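Local coordinates for protein shikimate dehydrogenase (NADP(+)) (Thermus thermophilus, PDB 2D5C) that catalyses the reversible NADP(H)-dependent interconversion of shikimate and 3-dehydroshikimate, the fourth step of the seven-step pathway to chorismate, at residues A[9-14]-A[35-40]; A[17-22]-A[231-236]; A[25-30]-A[244-249]; A[175-180]-A[202-207]; A[194-199]-A[216-221]. One frame throughout, in Å; residues are numbered along the deposited sequence.

Contact 1: A[9-14]-A[35-40]. With SKM ((3R,4S,5R)-3,4,5-trihydroxycyclohex-1-ene-1-carboxylic acid), chain E.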
# COMPACT_ATOMS: atom_id res chain seq x y z
N HIS A 9 7.60 -0.48 22.59
CA HIS A 9 7.86 -0.20 23.99
C HIS A 9 9.12 -0.93 24.42
O HIS A 9 9.14 -2.17 24.47
CB HIS A 9 6.68 -0.65 24.84
CG HIS A 9 6.86 -0.36 26.30
ND1 HIS A 9 6.86 0.92 26.80
CD2 HIS A 9 7.08 -1.19 27.35
CE1 HIS A 9 7.09 0.87 28.10
NE2 HIS A 9 7.23 -0.39 28.46
N PRO A 10 10.19 -0.19 24.74
CA PRO A 10 10.27 1.27 24.72
C PRO A 10 10.64 1.80 23.33
O PRO A 10 11.34 1.14 22.56
CB PRO A 10 11.37 1.55 25.74
CG PRO A 10 12.33 0.45 25.45
CD PRO A 10 11.42 -0.77 25.30
N VAL A 11 10.17 3.01 23.00
CA VAL A 11 10.47 3.60 21.71
C VAL A 11 10.98 5.03 21.80
O VAL A 11 11.38 5.62 20.79
CB VAL A 11 9.24 3.57 20.78
CG1 VAL A 11 8.89 2.13 20.43
CG2 VAL A 11 8.06 4.26 21.44
N ALA A 12 10.99 5.59 23.01
CA ALA A 12 11.45 6.96 23.21
C ALA A 12 12.90 7.13 22.72
O ALA A 12 13.32 8.24 22.39
CB ALA A 12 11.34 7.34 24.68
N HIS A 13 13.64 6.03 22.67
CA HIS A 13 15.03 6.05 22.22
C HIS A 13 15.25 5.61 20.77
O HIS A 13 16.39 5.47 20.32
CB HIS A 13 15.89 5.17 23.13
CG HIS A 13 16.42 5.87 24.35
ND1 HIS A 13 15.61 6.56 25.22
CD2 HIS A 13 17.68 5.97 24.83
CE1 HIS A 13 16.35 7.07 26.19
NE2 HIS A 13 17.61 6.72 25.98
N SER A 14 14.17 5.37 20.04
CA SER A 14 14.32 4.93 18.66
C SER A 14 15.05 5.94 17.78
O SER A 14 14.89 7.15 17.94
CB SER A 14 12.95 4.63 18.04
OG SER A 14 13.09 4.36 16.65
N ALA A 35 7.69 8.79 17.48
CA ALA A 35 7.83 7.58 18.27
C ALA A 35 6.61 7.57 19.18
O ALA A 35 6.39 8.51 19.94
CB ALA A 35 9.10 7.63 19.10
N TRP A 36 5.80 6.51 19.10
CA TRP A 36 4.58 6.42 19.91
C TRP A 36 4.62 5.19 20.80
O TRP A 36 4.42 4.07 20.33
CB TRP A 36 3.36 6.36 18.99
CG TRP A 36 2.03 6.59 19.65
CD1 TRP A 36 1.77 6.65 20.99
CD2 TRP A 36 0.77 6.77 18.99
NE1 TRP A 36 0.43 6.86 21.20
CE2 TRP A 36 -0.20 6.93 19.99
CE3 TRP A 36 0.38 6.80 17.65
CZ2 TRP A 36 -1.55 7.13 19.70
CZ3 TRP A 36 -0.97 7.00 17.35
CH2 TRP A 36 -1.92 7.16 18.38
N ASP A 37 4.88 5.41 22.09
CA ASP A 37 4.95 4.30 23.04
C ASP A 37 3.66 3.48 22.99
O ASP A 37 2.57 4.00 23.25
CB ASP A 37 5.16 4.82 24.46
CG ASP A 37 5.47 3.71 25.45
OD1 ASP A 37 6.58 3.15 25.39
OD2 ASP A 37 4.59 3.39 26.27
N THR A 38 3.80 2.20 22.65
CA THR A 38 2.66 1.31 22.54
C THR A 38 2.90 -0.04 23.18
O THR A 38 3.63 -0.88 22.65
CB THR A 38 2.29 1.09 21.05
OG1 THR A 38 1.98 2.35 20.44
CG2 THR A 38 1.07 0.17 20.93
N PRO A 39 2.30 -0.27 24.36
CA PRO A 39 2.46 -1.55 25.05
C PRO A 39 1.57 -2.57 24.37
O PRO A 39 0.54 -2.22 23.78
CB PRO A 39 1.98 -1.24 26.47
CG PRO A 39 2.25 0.23 26.61
CD PRO A 39 1.77 0.75 25.28
N LEU A 40 1.93 -3.84 24.46
CA LEU A 40 1.14 -4.90 23.83
C LEU A 40 -0.38 -4.76 23.99
O LEU A 40 -1.13 -4.84 23.01
CB LEU A 40 1.60 -6.26 24.37
CG LEU A 40 1.84 -7.38 23.34
CD1 LEU A 40 2.35 -8.60 24.08
CD2 LEU A 40 0.57 -7.73 22.57
O12 SKM E . 12.30 -3.47 12.34
C8 SKM E . 12.78 -2.25 12.93
C6 SKM E . 11.60 -1.26 13.13
O7 SKM E . 11.00 -1.00 11.86
C5 SKM E . 12.08 0.07 13.75
C4 SKM E . 13.15 -0.12 14.82
C1 SKM E . 13.53 1.06 15.65
O2 SKM E . 12.91 2.24 15.43
O3 SKM E . 14.38 0.98 16.52
C10 SKM E . 13.77 -1.28 15.06
C9 SKM E . 13.47 -2.56 14.29
O11 SKM E . 12.60 -3.37 15.09
O HOH W 1 8.76 4.66 25.33
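His9 and Asp37 both carry CG anti to the backbone N, so the two side chains run side by side in the same direction and meet along one flank. His9 ND1 donates to Asp37 OD1 at 2.7 Å in an almost straight bond (176° at the hydrogen). OD1 lies in the imidazole plane and accepts the hydrogen bond on its syn lone pair, while the carboxylate is turned 73° from the ring. The same oxygen takes a second bond from a water, 2.7 Å from OD1, which in turn accepts from Val11 N; two donors therefore grip OD1, and the water ties the carboxylate to the loop backbone. In the substrate-binding domain this joins the loop after strand 2-8 to the end of strand 31-37, an outermost strand of the mixed sheet. Deeper in, Val11 puts CG2 in the crowded position between its backbone N and carbonyl carbon, where it presses on Asp37 N at 3.4 Å. A cis peptide before Pro10 and a type I turn from Val11 to Ser14 carry the loop onward to the shikimate site. There Ser14 OG, anti to its backbone N, donates to shikimate O2 at a very short 2.5 Å and bonds Ser16 N.

Contact 2: A[17-22]-A[231-236]. With SKM ((3R,4S,5R)-3,4,5-trihydroxycyclohex-1-ene-1-carboxylic acid), chain E.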
# COMPACT_ATOMS: atom_id res chain seq x y z
N PRO A 17 12.92 8.00 14.02
CA PRO A 17 12.45 9.36 13.74
C PRO A 17 13.53 10.18 13.02
O PRO A 17 13.23 10.90 12.07
CB PRO A 17 12.12 9.90 15.12
CG PRO A 17 11.63 8.67 15.84
CD PRO A 17 12.65 7.64 15.42
N ALA A 18 14.77 10.07 13.48
CA ALA A 18 15.88 10.80 12.88
C ALA A 18 16.17 10.33 11.45
O ALA A 18 16.42 11.14 10.55
CB ALA A 18 17.14 10.65 13.74
N MET A 19 16.12 9.03 11.22
CA MET A 19 16.39 8.51 9.89
C MET A 19 15.35 8.94 8.87
O MET A 19 15.69 9.32 7.75
CB MET A 19 16.40 6.98 9.88
CG MET A 19 17.56 6.32 10.59
SD MET A 19 17.63 4.58 10.12
CE MET A 19 16.14 3.94 10.91
N HIS A 20 14.09 8.86 9.25
CA HIS A 20 13.06 9.19 8.26
C HIS A 20 12.85 10.70 8.13
O HIS A 20 12.38 11.20 7.12
CB HIS A 20 11.76 8.51 8.68
CG HIS A 20 11.86 7.03 8.43
ND1 HIS A 20 12.32 6.14 9.35
CD2 HIS A 20 11.51 6.32 7.27
CE1 HIS A 20 12.25 4.93 8.76
NE2 HIS A 20 11.77 5.01 7.51
N ALA A 21 13.25 11.49 9.12
CA ALA A 21 13.17 12.94 8.98
C ALA A 21 14.11 13.24 7.82
O ALA A 21 13.81 14.05 6.95
CB ALA A 21 13.64 13.63 10.25
N PHE A 22 15.26 12.56 7.81
CA PHE A 22 16.22 12.73 6.73
C PHE A 22 15.58 12.26 5.43
O PHE A 22 15.67 12.93 4.40
CB PHE A 22 17.48 11.89 6.97
CG PHE A 22 18.29 11.68 5.72
CD1 PHE A 22 19.07 12.70 5.20
CD2 PHE A 22 18.20 10.48 5.02
CE1 PHE A 22 19.74 12.55 3.99
CE2 PHE A 22 18.87 10.31 3.80
CZ PHE A 22 19.64 11.34 3.29
N MET A 231 21.81 -2.31 8.98
CA MET A 231 20.53 -3.02 8.84
C MET A 231 19.38 -2.09 9.22
O MET A 231 18.33 -2.09 8.58
CB MET A 231 20.48 -4.26 9.74
CG MET A 231 19.19 -5.06 9.61
SD MET A 231 19.21 -6.55 10.64
CE MET A 231 17.48 -7.05 10.59
N LEU A 232 19.58 -1.29 10.27
CA LEU A 232 18.54 -0.37 10.70
C LEU A 232 18.18 0.58 9.57
O LEU A 232 17.00 0.84 9.29
CB LEU A 232 19.01 0.42 11.93
CG LEU A 232 18.00 1.42 12.52
CD1 LEU A 232 16.77 0.68 13.00
CD2 LEU A 232 18.65 2.17 13.69
N ALA A 233 19.20 1.10 8.90
CA ALA A 233 19.02 2.05 7.80
C ALA A 233 18.36 1.43 6.58
O ALA A 233 17.49 2.04 5.95
CB ALA A 233 20.36 2.64 7.40
N TRP A 234 18.77 0.21 6.22
CA TRP A 234 18.19 -0.45 5.07
C TRP A 234 16.75 -0.90 5.30
O TRP A 234 15.90 -0.72 4.42
CB TRP A 234 19.06 -1.63 4.64
CG TRP A 234 20.06 -1.23 3.62
CD1 TRP A 234 21.39 -0.98 3.81
CD2 TRP A 234 19.80 -0.98 2.23
NE1 TRP A 234 21.97 -0.60 2.63
CE2 TRP A 234 21.02 -0.59 1.64
CE3 TRP A 234 18.65 -1.05 1.43
CZ2 TRP A 234 21.13 -0.27 0.29
CZ3 TRP A 234 18.76 -0.73 0.09
CH2 TRP A 234 19.99 -0.34 -0.47
N GLN A 235 16.45 -1.49 6.46
CA GLN A 235 15.07 -1.90 6.68
C GLN A 235 14.18 -0.67 6.66
O GLN A 235 13.02 -0.73 6.21
CB GLN A 235 14.92 -2.70 7.98
CG GLN A 235 15.16 -1.94 9.30
CD GLN A 235 14.00 -1.03 9.70
OE1 GLN A 235 12.83 -1.39 9.56
NE2 GLN A 235 14.33 0.15 10.23
N GLY A 236 14.73 0.47 7.11
CA GLY A 236 13.97 1.71 7.13
C GLY A 236 13.76 2.26 5.72
O GLY A 236 12.64 2.66 5.38
O12 SKM E . 12.30 -3.47 12.34
C8 SKM E . 12.78 -2.25 12.93
C6 SKM E . 11.60 -1.26 13.13
O7 SKM E . 11.00 -1.00 11.86
C5 SKM E . 12.08 0.07 13.75
C4 SKM E . 13.15 -0.12 14.82
C1 SKM E . 13.53 1.06 15.65
O2 SKM E . 12.91 2.24 15.43
O3 SKM E . 14.38 0.98 16.52
C10 SKM E . 13.77 -1.28 15.06
C9 SKM E . 13.47 -2.56 14.29
O11 SKM E . 12.60 -3.37 15.09
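The imidazole of His20 stacks on the ring of Tyr33 and meets Gly236 O near one edge, the oxygen lying 23° out of the ring plane. His20 NE2 donates to Gly236 O at 3.3 Å, bent to 147° at the hydrogen and arriving from above the carbonyl plane, while ND1 is paired with Ser16 O. The axes of segments 17-22 and 231-236, on helices 16-26 and 229-244, cross at -51° and approach to 10.6 Å. Gly236 allows the approach: a side chain there would run tightly into His20 CE1 and Met19 CE. Met19, bent at chi3, crosses Leu232 obliquely, its CE 3.5 Å from Leu232 CG and its SD 3.7 Å from Ala233 CA. On the pocket side, Gln235 starts from the crowded chi1 position and folds again at chi2, so that NE2 reaches back to Leu232 O at 2.9 Å, in the carbonyl plane. This bond fixes the amide rotation and leaves OE1 to accept from shikimate O7 at 3.0 Å. An alanine at Gln235 would lose both amide bonds and would probably weaken the hold on the substrate hydroxyl. Apolar atoms and one bent imidazole bond join the helices; a backbone carbonyl positions the substrate-binding amide.

Contact 3: A[25-30]-A[244-249]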
# COMPACT_ATOMS: atom_id res chain seq x y z
N GLU A 25 12.95 15.01 4.02
CA GLU A 25 13.54 16.22 3.46
C GLU A 25 14.40 15.91 2.24
O GLU A 25 14.41 16.65 1.26
CB GLU A 25 14.36 16.97 4.52
CG GLU A 25 15.65 16.29 5.00
CD GLU A 25 16.79 16.41 4.00
OE1 GLU A 25 16.87 17.45 3.30
OE2 GLU A 25 17.63 15.48 3.92
N SER A 26 15.11 14.78 2.30
CA SER A 26 15.97 14.35 1.21
C SER A 26 15.19 14.16 -0.08
O SER A 26 15.70 14.40 -1.18
CB SER A 26 16.64 13.03 1.59
OG SER A 26 17.28 12.47 0.47
N LEU A 27 13.95 13.72 0.05
CA LEU A 27 13.08 13.48 -1.10
C LEU A 27 12.15 14.66 -1.38
O LEU A 27 11.33 14.61 -2.30
CB LEU A 27 12.25 12.21 -0.86
CG LEU A 27 13.04 10.91 -0.87
CD1 LEU A 27 12.18 9.79 -0.32
CD2 LEU A 27 13.49 10.59 -2.29
N GLY A 28 12.29 15.71 -0.57
CA GLY A 28 11.47 16.90 -0.73
C GLY A 28 10.01 16.68 -0.40
O GLY A 28 9.14 17.30 -1.01
N LEU A 29 9.74 15.81 0.57
CA LEU A 29 8.38 15.52 0.98
C LEU A 29 8.04 16.11 2.33
O LEU A 29 8.89 16.19 3.22
CB LEU A 29 8.17 14.00 1.06
CG LEU A 29 8.51 13.23 -0.21
CD1 LEU A 29 8.65 11.74 0.10
CD2 LEU A 29 7.42 13.47 -1.24
N GLU A 30 6.79 16.53 2.50
CA GLU A 30 6.35 17.07 3.76
C GLU A 30 5.74 15.93 4.57
O GLU A 30 4.93 15.16 4.06
CB GLU A 30 5.32 18.18 3.54
CG GLU A 30 5.89 19.40 2.81
CD GLU A 30 4.90 20.53 2.70
OE1 GLU A 30 4.43 21.02 3.76
OE2 GLU A 30 4.58 20.94 1.56
N THR A 244 5.74 4.87 0.07
CA THR A 244 5.62 5.93 -0.95
C THR A 244 5.97 5.59 -2.39
O THR A 244 5.59 6.33 -3.30
CB THR A 244 6.53 7.11 -0.60
OG1 THR A 244 7.90 6.68 -0.69
CG2 THR A 244 6.26 7.59 0.82
N GLY A 245 6.73 4.52 -2.60
CA GLY A 245 7.17 4.17 -3.93
C GLY A 245 8.53 4.81 -4.20
O GLY A 245 9.10 4.66 -5.27
N LEU A 246 9.05 5.53 -3.21
CA LEU A 246 10.34 6.21 -3.34
C LEU A 246 11.37 5.62 -2.38
O LEU A 246 11.06 5.35 -1.23
CB LEU A 246 10.18 7.71 -3.04
CG LEU A 246 9.29 8.50 -4.00
CD1 LEU A 246 9.06 9.90 -3.46
CD2 LEU A 246 9.93 8.55 -5.37
N LEU A 247 12.60 5.44 -2.86
CA LEU A 247 13.66 4.90 -2.01
C LEU A 247 14.63 5.98 -1.53
O LEU A 247 15.39 6.54 -2.32
CB LEU A 247 14.45 3.82 -2.77
CG LEU A 247 15.53 3.05 -1.98
CD1 LEU A 247 14.89 2.18 -0.90
CD2 LEU A 247 16.32 2.17 -2.94
N PRO A 248 14.59 6.32 -0.23
CA PRO A 248 15.51 7.34 0.27
C PRO A 248 16.91 6.71 0.32
O PRO A 248 17.04 5.48 0.32
CB PRO A 248 14.95 7.66 1.66
CG PRO A 248 14.35 6.33 2.08
CD PRO A 248 13.66 5.87 0.82
N ASP A 249 17.96 7.54 0.34
CA ASP A 249 19.33 7.01 0.36
C ASP A 249 19.63 6.30 1.68
O ASP A 249 19.63 6.93 2.74
CB ASP A 249 20.35 8.12 0.16
CG ASP A 249 21.75 7.58 -0.02
OD1 ASP A 249 22.14 7.30 -1.17
OD2 ASP A 249 22.45 7.40 0.99
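Thr244 OG1 is the best-held polar atom, gripped by two bonds: it accepts from Leu246 N at 3.0 Å, with 152° at the hydrogen, and is paired with Phe240 O one turn back in helix 229-244. The first bond makes an ST turn, which folds the chain sharply past Gly245, the residue that leaves helical geometry with a positive phi (92°). The turn brings Leu246 and Pro248 alongside the end of helix 16-26, itself closed by Gly28 in a Schellman motif. Contact between the two chain turns rests on three leucines and a proline. Leu27 and Leu246 slide past one another in opposite directions. CD1 of Leu27 does the touching, sitting 4.0 Å from Leu246 CB and equally 4.0 Å from Pro248 CB, so one methyl bridges two residues of the 244-249 loop. Leu29 crosses Leu246 obliquely, and the two meet tip to tip, CD1 to CD1, again at 4.0 Å. Phe240 of helix 229-244 lies against Leu27, Leu29 and Pro248, and Leu29 of the second subunit packs on both Leu29 and Leu246, so the cluster extends into the homodimer interface. Beyond Pro248, Asp249 takes the N-cap position of helix 250-260 and accepts from Gly252 N through OD2. The chemistry divides cleanly: polar side chains shape the turn after helix 229-244 and cap the start of helix 250-260, whereas cohesion across to residues 25-30 is purely apolar, and so would depend on fit and burial rather than on directed bonds.

Contact 4: A[175-180]-A[202-207]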
# COMPACT_ATOMS: atom_id res chain seq x y z
N LEU A 175 28.44 -15.06 12.20
CA LEU A 175 27.70 -15.14 13.45
C LEU A 175 26.86 -13.87 13.59
O LEU A 175 27.39 -12.76 13.47
CB LEU A 175 28.71 -15.24 14.61
CG LEU A 175 28.23 -15.41 16.04
CD1 LEU A 175 27.36 -16.66 16.18
CD2 LEU A 175 29.47 -15.50 16.93
N VAL A 176 25.56 -14.03 13.83
CA VAL A 176 24.69 -12.87 13.95
C VAL A 176 23.98 -12.85 15.30
O VAL A 176 23.33 -13.82 15.67
CB VAL A 176 23.59 -12.85 12.84
CG1 VAL A 176 22.71 -11.63 12.99
CG2 VAL A 176 24.23 -12.86 11.46
N ASN A 177 24.14 -11.77 16.05
CA ASN A 177 23.42 -11.71 17.32
C ASN A 177 22.05 -11.11 17.09
O ASN A 177 21.93 -9.92 16.78
CB ASN A 177 24.14 -10.86 18.37
CG ASN A 177 23.31 -10.70 19.62
OD1 ASN A 177 22.69 -11.66 20.10
ND2 ASN A 177 23.29 -9.48 20.18
N ALA A 178 21.02 -11.94 17.26
CA ALA A 178 19.63 -11.51 17.11
C ALA A 178 18.92 -11.68 18.45
O ALA A 178 17.70 -11.82 18.51
CB ALA A 178 18.93 -12.34 16.00
N THR A 179 19.70 -11.69 19.53
CA THR A 179 19.11 -11.79 20.86
C THR A 179 19.16 -10.37 21.40
O THR A 179 19.75 -9.49 20.78
CB THR A 179 19.95 -12.67 21.84
OG1 THR A 179 21.13 -11.95 22.23
CG2 THR A 179 20.34 -13.99 21.20
N ARG A 180 18.54 -10.13 22.55
CA ARG A 180 18.63 -8.78 23.10
C ARG A 180 19.74 -8.71 24.15
O ARG A 180 19.86 -7.72 24.87
CB ARG A 180 17.29 -8.35 23.69
CG ARG A 180 16.24 -8.11 22.62
CD ARG A 180 15.13 -7.21 23.14
NE ARG A 180 14.42 -7.81 24.26
CZ ARG A 180 14.04 -7.13 25.34
NH1 ARG A 180 14.30 -5.83 25.44
NH2 ARG A 180 13.39 -7.75 26.32
N ALA A 202 31.03 -11.24 12.01
CA ALA A 202 29.99 -11.15 13.04
C ALA A 202 29.18 -9.87 12.84
O ALA A 202 29.71 -8.82 12.48
CB ALA A 202 30.61 -11.16 14.43
N VAL A 203 27.87 -9.98 13.07
CA VAL A 203 26.97 -8.85 12.93
C VAL A 203 26.08 -8.80 14.16
O VAL A 203 25.62 -9.84 14.63
CB VAL A 203 26.07 -9.00 11.68
CG1 VAL A 203 25.16 -7.80 11.54
CG2 VAL A 203 26.95 -9.18 10.42
N ASP A 204 25.88 -7.60 14.70
CA ASP A 204 25.04 -7.46 15.90
C ASP A 204 23.87 -6.54 15.56
O ASP A 204 24.07 -5.45 15.03
CB ASP A 204 25.85 -6.86 17.07
CG ASP A 204 25.19 -7.10 18.44
OD1 ASP A 204 23.97 -7.35 18.47
OD2 ASP A 204 25.88 -7.04 19.49
N LEU A 205 22.64 -6.99 15.83
CA LEU A 205 21.46 -6.19 15.58
C LEU A 205 21.29 -5.14 16.68
O LEU A 205 20.63 -4.12 16.48
CB LEU A 205 20.20 -7.07 15.50
CG LEU A 205 20.21 -8.22 14.50
CD1 LEU A 205 18.78 -8.73 14.27
CD2 LEU A 205 20.81 -7.76 13.20
N VAL A 206 21.86 -5.41 17.86
CA VAL A 206 21.80 -4.48 18.98
C VAL A 206 22.73 -3.33 18.63
O VAL A 206 23.90 -3.56 18.27
CB VAL A 206 22.29 -5.11 20.30
CG1 VAL A 206 22.47 -4.03 21.39
CG2 VAL A 206 21.31 -6.17 20.78
N TYR A 207 22.23 -2.10 18.72
CA TYR A 207 23.06 -0.93 18.42
C TYR A 207 23.09 0.09 19.57
O TYR A 207 23.47 1.24 19.38
CB TYR A 207 22.61 -0.26 17.11
CG TYR A 207 21.15 0.12 17.06
CD1 TYR A 207 20.68 1.23 17.75
CD2 TYR A 207 20.24 -0.64 16.33
CE1 TYR A 207 19.33 1.57 17.73
CE2 TYR A 207 18.89 -0.32 16.30
CZ TYR A 207 18.44 0.79 17.00
OH TYR A 207 17.11 1.11 16.98
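Most unusual here is a pair of polar side chains at the ends of two neighbouring strands, buried together and each closing an Asx turn. Asn177 and Asp204 both set CG anti to the backbone N (chi1 174° and -161°) and lie side by side, pointing the same way, with amide and carboxylate planes 69° apart. Asn177 ND2 donates to Asp204 OD1 at 2.8 Å; that oxygen lies in the amide plane, yet is itself met from above the carboxylate plane. Val206 N, 2.9 Å from Asp204 OD1, also arrives from above, while OD2 is paired with Thr212 OG1. On the amide's other end, Asn177 OD1 is gripped twice by Thr179: OG1 comes in the carbonyl plane at 2.7 Å, and the backbone N comes from above it. These bonds hold both flat groups against rotation and fix the chain where it leaves the sheet. Strands 174-177 and 201-204 are parallel neighbours in the six-stranded sheet of the Rossmann-type NADP-binding domain, the axes of their short segments 4.7 Å apart. A ladder of Val203 N to Leu175 O, Asn177 N to Val203 O and Leu205 N to Asn177 O joins them, each donor lying nearly along the C=O axis. On the sheet face opposite Asn177 and Asp204, Val176 CG2 packs on Val203 CB at 4.3 Å. Just past the strand ends Leu205, an NADP(+)-binding residue, sets CD1 4.0 Å from Ala178 CB, and Val206 CG2 sits 3.7 Å from Thr179 O. Tyr207, which binds shikimate, follows directly.

Contact 5: A[194-199]-A[216-221]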
# COMPACT_ATOMS: atom_id res chain seq x y z
N GLU A 194 35.31 -17.71 24.44
CA GLU A 194 35.93 -18.93 23.92
C GLU A 194 35.09 -19.69 22.89
O GLU A 194 35.57 -20.67 22.32
CB GLU A 194 36.30 -19.87 25.07
CG GLU A 194 35.13 -20.31 25.95
CD GLU A 194 35.49 -21.45 26.89
OE1 GLU A 194 36.70 -21.61 27.21
OE2 GLU A 194 34.58 -22.20 27.32
N LEU A 195 33.84 -19.27 22.67
CA LEU A 195 32.99 -19.96 21.69
C LEU A 195 32.97 -19.26 20.34
O LEU A 195 32.35 -19.74 19.38
CB LEU A 195 31.56 -20.13 22.23
CG LEU A 195 31.43 -21.04 23.46
CD1 LEU A 195 29.94 -21.28 23.75
CD2 LEU A 195 32.14 -22.36 23.21
N PHE A 196 33.66 -18.13 20.24
CA PHE A 196 33.73 -17.42 18.96
C PHE A 196 34.63 -18.18 17.99
O PHE A 196 35.58 -18.85 18.42
CB PHE A 196 34.33 -16.01 19.13
CG PHE A 196 33.37 -14.97 19.66
CD1 PHE A 196 33.01 -14.95 21.00
CD2 PHE A 196 32.83 -14.01 18.81
CE1 PHE A 196 32.14 -13.98 21.50
CE2 PHE A 196 31.94 -13.03 19.30
CZ PHE A 196 31.60 -13.02 20.64
N PRO A 197 34.35 -18.09 16.68
CA PRO A 197 35.20 -18.78 15.69
C PRO A 197 36.49 -17.95 15.55
O PRO A 197 36.47 -16.76 15.84
CB PRO A 197 34.34 -18.75 14.44
CG PRO A 197 33.68 -17.38 14.54
CD PRO A 197 33.22 -17.43 16.01
N GLU A 198 37.60 -18.58 15.15
CA GLU A 198 38.87 -17.84 15.00
C GLU A 198 38.94 -17.10 13.65
O GLU A 198 39.88 -16.35 13.39
CB GLU A 198 40.09 -18.77 15.16
CG GLU A 198 40.24 -19.53 16.49
CD GLU A 198 40.67 -18.68 17.67
OE1 GLU A 198 41.47 -17.72 17.51
OE2 GLU A 198 40.20 -19.01 18.78
N GLU A 199 37.93 -17.31 12.80
CA GLU A 199 37.87 -16.64 11.51
C GLU A 199 36.44 -16.50 11.00
O GLU A 199 35.59 -17.34 11.28
CB GLU A 199 38.71 -17.38 10.46
CG GLU A 199 38.03 -18.63 9.91
CD GLU A 199 38.69 -19.13 8.63
OE1 GLU A 199 39.67 -19.89 8.71
OE2 GLU A 199 38.22 -18.75 7.53
N ARG A 216 32.83 -6.14 20.16
CA ARG A 216 34.21 -5.89 20.57
C ARG A 216 34.95 -7.22 20.70
O ARG A 216 36.12 -7.32 20.36
CB ARG A 216 34.23 -5.11 21.89
CG ARG A 216 33.80 -3.65 21.75
CD ARG A 216 33.51 -3.02 23.12
NE ARG A 216 33.14 -1.61 23.04
CZ ARG A 216 34.00 -0.60 22.96
NH1 ARG A 216 35.31 -0.84 22.93
NH2 ARG A 216 33.57 0.66 22.93
N GLU A 217 34.26 -8.24 21.19
CA GLU A 217 34.88 -9.55 21.32
C GLU A 217 35.18 -10.12 19.94
O GLU A 217 36.26 -10.68 19.70
CB GLU A 217 33.95 -10.52 22.05
CG GLU A 217 33.85 -10.26 23.53
CD GLU A 217 32.78 -11.13 24.18
OE1 GLU A 217 31.68 -11.23 23.59
OE2 GLU A 217 33.02 -11.69 25.27
N ALA A 218 34.22 -9.98 19.04
CA ALA A 218 34.38 -10.50 17.69
C ALA A 218 35.54 -9.79 16.97
O ALA A 218 36.36 -10.44 16.32
CB ALA A 218 33.09 -10.32 16.90
N LYS A 219 35.60 -8.47 17.09
CA LYS A 219 36.67 -7.75 16.42
C LYS A 219 38.04 -8.17 16.99
O LYS A 219 38.97 -8.44 16.24
CB LYS A 219 36.45 -6.24 16.56
CG LYS A 219 37.46 -5.40 15.81
CD LYS A 219 36.92 -3.99 15.55
CE LYS A 219 36.60 -3.26 16.83
NZ LYS A 219 36.05 -1.90 16.56
N ALA A 220 38.14 -8.25 18.31
CA ALA A 220 39.40 -8.65 18.95
C ALA A 220 39.81 -10.09 18.62
O ALA A 220 41.01 -10.45 18.70
CB ALA A 220 39.30 -8.47 20.46
N LYS A 221 38.83 -10.91 18.26
CA LYS A 221 39.03 -12.32 17.94
C LYS A 221 39.56 -12.53 16.52
O LYS A 221 39.96 -13.63 16.16
CB LYS A 221 37.72 -13.09 18.08
CG LYS A 221 37.86 -14.60 18.07
CD LYS A 221 38.45 -15.09 19.38
CE LYS A 221 37.57 -14.71 20.56
NZ LYS A 221 38.18 -15.03 21.87
O HOH W 2 42.15 -14.48 14.40
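Packing is tight around the Phe196 ring, buried against helix 213-220, and the aliphatic part of Lys221, whereas the side at Glu198 is looser and bridged by water. Phe196 sets CG anti to its carbonyl carbon (chi1 -79°), directing the ring at the helix. Its CE2 comes 3.8 Å from Ala218 CB, and its CZ lies 3.7 Å from Glu217 CB. Glu217 crosses the ring at about a right angle, extended beyond CG, with its carboxylate plane 72° from that of the phenyl; OE1 approaches CZ at 3.5 Å and is paired with Ser189 OG. Leu191 and Phe214 add to the apolar surroundings of the ring. An alanine at Phe196 would remove the ring's contacts with Glu217 and Ala218 and would probably loosen the loop's seat on the helix. Lys221, bent at both chi2 and chi3, curls along the loop, CE 3.8 Å from Phe196 CB and CG 3.4 Å from Pro197 O, so that NZ reaches Ala193 O. On the loose side, Lys221 NZ stays 5.4 Å from Glu198 OE2, the nearby opposite charge. One water there donates to both Glu198 O, at 3.1 Å, and Lys221 O, joining the two backbones. Such packing of a connecting loop and a following helix on the sheet belongs to the layered alpha/beta architecture of the Rossmann-type domain, here away from the substrate and cofactor sites.

In the fold
Contact 1 lies in the substrate-binding domain, at the edge of the mixed sheet; contacts 2 and 3, their centres 12 Å apart, share helix 16-26 and join that domain to the C-terminal helical part. Along the chain contact 1 crosses both and closes before contacts 4 and 5 open. Contacts 4 and 5, in the Rossmann-type half, are nested inside the long loops that contacts 2 and 3 close. They cross each other, centres 13 Å apart, and touch where Ala202 meets Ala218. Contacts 3 and 5 lie farthest apart, centres 39 Å. Contacts 1 and 2 both hold shikimate, while contact 2 touches contact 4 through Met231-Leu205 and Leu232-Tyr207, linking the substrate and cofactor sites.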